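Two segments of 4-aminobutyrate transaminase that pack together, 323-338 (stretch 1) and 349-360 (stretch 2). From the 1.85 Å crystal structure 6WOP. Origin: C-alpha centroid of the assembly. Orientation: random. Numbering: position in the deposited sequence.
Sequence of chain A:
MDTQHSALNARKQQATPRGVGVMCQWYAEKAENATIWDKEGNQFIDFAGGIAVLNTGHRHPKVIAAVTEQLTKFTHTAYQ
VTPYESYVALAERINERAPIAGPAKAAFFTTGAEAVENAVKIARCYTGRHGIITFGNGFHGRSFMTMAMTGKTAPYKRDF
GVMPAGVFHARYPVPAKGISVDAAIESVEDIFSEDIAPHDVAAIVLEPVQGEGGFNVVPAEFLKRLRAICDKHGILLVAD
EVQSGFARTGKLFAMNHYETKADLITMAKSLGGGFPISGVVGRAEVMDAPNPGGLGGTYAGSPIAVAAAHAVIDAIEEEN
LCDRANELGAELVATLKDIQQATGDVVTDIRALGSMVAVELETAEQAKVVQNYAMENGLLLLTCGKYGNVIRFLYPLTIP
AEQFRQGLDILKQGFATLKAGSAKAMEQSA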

# COMPACT_ATOMS: atom_id res chain seq x y z
N ASP A 323 26.43 12.75 34.66
CA ASP A 323 27.87 12.74 34.95
C ASP A 323 28.38 11.31 35.15
O ASP A 323 29.47 10.97 34.68
N ARG A 324 27.64 10.47 35.88
CA ARG A 324 28.05 9.08 36.05
C ARG A 324 28.15 8.36 34.71
O ARG A 324 29.06 7.54 34.51
N ALA A 325 27.21 8.65 33.79
CA ALA A 325 27.27 8.03 32.45
C ALA A 325 28.58 8.38 31.77
O ALA A 325 29.22 7.52 31.13
N ASN A 326 29.00 9.65 31.86
CA ASN A 326 30.27 10.00 31.22
C ASN A 326 31.45 9.32 31.90
O ASN A 326 32.37 8.84 31.21
N GLU A 327 31.46 9.28 33.24
CA GLU A 327 32.55 8.66 33.99
C GLU A 327 32.64 7.16 33.75
O GLU A 327 33.74 6.62 33.54
N LEU A 328 31.52 6.45 33.88
CA LEU A 328 31.54 5.02 33.59
C LEU A 328 31.91 4.76 32.12
O LEU A 328 32.68 3.85 31.81
N GLY A 329 31.32 5.51 31.18
CA GLY A 329 31.68 5.27 29.80
C GLY A 329 33.15 5.48 29.54
O GLY A 329 33.78 4.72 28.79
N ALA A 330 33.73 6.53 30.12
CA ALA A 330 35.14 6.77 29.91
C ALA A 330 35.96 5.57 30.39
O ALA A 330 36.93 5.16 29.72
N GLU A 331 35.59 4.99 31.55
CA GLU A 331 36.34 3.89 32.14
C GLU A 331 36.17 2.62 31.32
O GLU A 331 37.15 1.87 31.10
N LEU A 332 34.94 2.36 30.85
CA LEU A 332 34.75 1.26 29.93
C LEU A 332 35.53 1.46 28.62
O LEU A 332 36.08 0.49 28.08
N VAL A 333 35.56 2.68 28.07
CA VAL A 333 36.28 2.86 26.81
C VAL A 333 37.78 2.59 27.00
O VAL A 333 38.41 1.90 26.18
N ALA A 334 38.37 3.06 28.10
CA ALA A 334 39.78 2.78 28.33
C ALA A 334 40.03 1.28 28.43
O ALA A 334 41.10 0.80 28.02
N THR A 335 39.12 0.53 29.06
CA THR A 335 39.24 -0.93 29.10
C THR A 335 39.18 -1.54 27.70
O THR A 335 39.94 -2.45 27.37
N LEU A 336 38.24 -1.07 26.86
CA LEU A 336 38.15 -1.59 25.50
C LEU A 336 39.42 -1.28 24.71
O LEU A 336 39.85 -2.07 23.85
N LYS A 337 40.00 -0.10 24.93
CA LYS A 337 41.23 0.19 24.16
C LYS A 337 42.39 -0.68 24.64
O LYS A 337 43.23 -1.13 23.84
N ASP A 338 42.43 -1.01 25.92
CA ASP A 338 43.44 -1.95 26.41
C ASP A 338 43.23 -3.34 25.81
O ASP A 338 44.19 -4.02 25.42
N ASP A 349 36.37 -1.78 16.05
CA ASP A 349 35.85 -0.44 16.29
C ASP A 349 35.46 -0.37 17.75
O ASP A 349 35.08 -1.38 18.35
N ILE A 350 35.54 0.83 18.30
CA ILE A 350 34.98 1.18 19.61
C ILE A 350 34.13 2.42 19.39
O ILE A 350 34.61 3.39 18.81
N ARG A 351 32.85 2.36 19.75
CA ARG A 351 31.97 3.51 19.55
C ARG A 351 31.40 3.93 20.89
O ARG A 351 31.12 3.09 21.73
N ALA A 352 31.17 5.23 21.07
CA ALA A 352 30.81 5.68 22.42
C ALA A 352 30.17 7.06 22.37
O ALA A 352 30.72 7.99 21.75
N LEU A 353 29.04 7.21 23.04
CA LEU A 353 28.61 8.54 23.47
C LEU A 353 28.12 8.39 24.91
O LEU A 353 27.16 7.66 25.14
N GLY A 354 28.83 9.00 25.88
CA GLY A 354 28.40 8.82 27.26
C GLY A 354 28.58 7.36 27.65
O GLY A 354 29.66 6.77 27.50
N SER A 355 27.50 6.76 28.15
CA SER A 355 27.56 5.33 28.42
C SER A 355 26.67 4.55 27.48
O SER A 355 26.33 3.41 27.76
N MET A 356 26.49 5.10 26.26
CA MET A 356 26.06 4.31 25.12
C MET A 356 27.35 3.90 24.40
O MET A 356 27.85 4.63 23.53
N VAL A 357 27.92 2.75 24.82
CA VAL A 357 29.23 2.27 24.39
C VAL A 357 29.09 0.87 23.80
O VAL A 357 28.35 0.03 24.34
N ALA A 358 29.85 0.61 22.73
CA ALA A 358 29.86 -0.70 22.09
C ALA A 358 31.25 -1.02 21.57
O ALA A 358 32.00 -0.12 21.19
N VAL A 359 31.56 -2.31 21.48
CA VAL A 359 32.79 -2.79 20.85
C VAL A 359 32.41 -3.73 19.69
O VAL A 359 31.54 -4.59 19.84
N GLU A 360 33.00 -3.50 18.53
CA GLU A 360 32.72 -4.35 17.37
C GLU A 360 33.89 -5.30 17.17
O GLU A 360 35.06 -4.90 17.27

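The tip of a β-hairpin touches a helix here almost backbone to backbone: the CA atoms of Gly329 and Ser355 lie only 4.3 Å apart. Gly329 makes this possible. A CB on it would point toward the hairpin and fall 1.9 Å from Gly354 O, a clash; without one, Gly329 CA approaches Gly354 O at 3.4 Å in a nearly straight CA-H...O contact. Gly354 suits its own place for another reason, since its positive phi in the type II' turn from Leu353 to Met356 favours glycine.

Ser355, chi1 m, supplies the one hydrogen bond between the stretches. Its OG donates to Ala325 O at a short 2.5 Å, although that carbonyl already accepts the helical bond from Gly329 N. The Ala325 side chain points sideways, and its CB lies 4.0 Å from Ser355 CB. Asn326 points away at its CB, yet its chi1 m side chain brings OD1 to 3.5 Å from Gly354 CA.

Beyond the turn the contact becomes apolar. The helix runs antiparallel to the first strand and nearly parallel to the second, so residues one helical turn apart meet successive inward-pointing strand residues. Leu332 (t, p) places CD2 3.7 Å from Val357 CB. Val333 (t) uses CG2 against both strands, 3.7 Å from Ala352 CB and 3.9 Å from Val357 CG1. Leu336 (m, t) reaches farther: its CD1 lies 3.8 Å from Val357 CG1 and its CD2 4.0 Å from Val359 CB, while its CB meets Ile350 CD1 at 3.6 Å. Ile350 (m, t) is long enough to extend this end of the contact to the aliphatic part of Lys337, whose CG is 3.8 Å from Ile350 CD1.

Arg351 points away from the helix, and its NH1 forms salt bridges within the hairpin to Asp349 OD2 (2.9 Å) and Glu360 OE2 (2.8 Å).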

# COMPACT_ATOMS: atom_id res chain seq x y z
CB ASP A 323 28.18 13.56 36.20
CG ASP A 323 28.08 15.05 35.98
OD1 ASP A 323 28.20 15.55 34.84
OD2 ASP A 323 27.86 15.72 36.99
CB ARG A 324 27.12 8.33 36.99
CG ARG A 324 27.41 8.65 38.44
CD ARG A 324 27.33 7.44 39.37
NE ARG A 324 28.57 6.66 39.41
CZ ARG A 324 28.60 5.32 39.33
NH1 ARG A 324 27.44 4.60 39.20
NH2 ARG A 324 29.82 4.71 39.33
CB ALA A 325 26.09 8.51 31.59
CB ASN A 326 30.44 11.52 31.21
CG ASN A 326 29.49 12.16 30.22
OD1 ASN A 326 29.20 11.58 29.18
ND2 ASN A 326 29.00 13.36 30.53
CB GLU A 327 32.40 8.91 35.51
CG GLU A 327 32.57 10.33 35.88
CD GLU A 327 31.93 10.70 37.23
OE1 GLU A 327 31.47 9.81 38.03
OE2 GLU A 327 31.87 11.94 37.45
CB LEU A 328 30.18 4.40 33.93
CG LEU A 328 29.71 4.31 35.39
CD1 LEU A 328 28.22 4.06 35.42
CD2 LEU A 328 30.39 3.20 36.12
CB ALA A 330 35.57 8.06 30.62
CB GLU A 331 35.89 3.65 33.58
CG GLU A 331 36.69 2.54 34.23
CD GLU A 331 36.42 2.35 35.72
OE1 GLU A 331 37.07 1.45 36.29
OE2 GLU A 331 35.60 3.09 36.29
CB LEU A 332 33.26 1.05 29.65
CG LEU A 332 32.88 0.14 28.45
CD1 LEU A 332 33.46 -1.23 28.57
CD2 LEU A 332 31.35 0.02 28.34
CB VAL A 333 36.00 4.26 26.22
CG1 VAL A 333 37.01 4.64 25.15
CG2 VAL A 333 34.63 4.29 25.53
CB ALA A 334 40.27 3.49 29.59
CB THR A 335 38.14 -1.50 30.00
OG1 THR A 335 38.52 -1.29 31.34
CG2 THR A 335 38.00 -2.97 29.86
CB LEU A 336 36.93 -0.99 24.81
CG LEU A 336 35.65 -1.44 25.53
CD1 LEU A 336 34.51 -0.83 24.81
CD2 LEU A 336 35.52 -2.91 25.42
CB LYS A 337 41.59 1.67 24.28
CG LYS A 337 41.05 2.46 23.10
CD LYS A 337 40.33 3.73 23.53
CE LYS A 337 41.30 4.94 23.59
NZ LYS A 337 40.54 6.25 23.60
CB ASP A 338 43.39 -2.01 27.93
CG ASP A 338 44.60 -2.66 28.51
OD1 ASP A 338 45.70 -2.38 28.00
OD2 ASP A 338 44.47 -3.45 29.47
CB ASP A 349 34.61 -0.11 15.44
CG ASP A 349 34.42 1.42 15.23
OD1 ASP A 349 35.28 2.20 15.75
OD2 ASP A 349 33.44 1.84 14.50
CB ILE A 350 36.07 1.43 20.65
CG1 ILE A 350 36.90 0.13 20.89
CG2 ILE A 350 35.40 1.92 21.94
CD1 ILE A 350 38.23 0.27 21.68
CB ARG A 351 30.82 3.17 18.60
CG ARG A 351 31.38 2.82 17.21
CD ARG A 351 30.29 2.54 16.19
NE ARG A 351 29.64 1.22 16.32
CZ ARG A 351 30.07 0.09 15.77
NH1 ARG A 351 31.21 0.05 15.06
NH2 ARG A 351 29.37 -1.03 15.96
CB ALA A 352 32.03 5.74 23.31
CB LEU A 353 27.51 9.08 22.57
CG LEU A 353 27.17 10.53 22.91
CD1 LEU A 353 28.33 11.43 22.63
CD2 LEU A 353 25.93 10.96 22.11
CB SER A 355 27.21 5.02 29.89
OG SER A 355 28.37 5.18 30.75
CB MET A 356 25.11 5.10 24.22
CG MET A 356 23.92 4.31 23.83
SD MET A 356 22.69 5.28 23.03
CE MET A 356 21.85 3.95 22.23
CB VAL A 357 30.25 2.21 25.56
CG1 VAL A 357 31.67 1.74 25.04
CG2 VAL A 357 30.35 3.52 26.26
CB ALA A 358 28.88 -0.75 20.91
CB VAL A 359 33.71 -3.49 21.85
CG1 VAL A 359 33.10 -4.79 22.38
CG2 VAL A 359 35.09 -3.72 21.20
CB GLU A 360 32.49 -3.57 16.08
CG GLU A 360 32.14 -4.49 14.88
CD GLU A 360 31.47 -3.72 13.76
OE1 GLU A 360 31.43 -4.18 12.60
OE2 GLU A 360 31.02 -2.61 14.07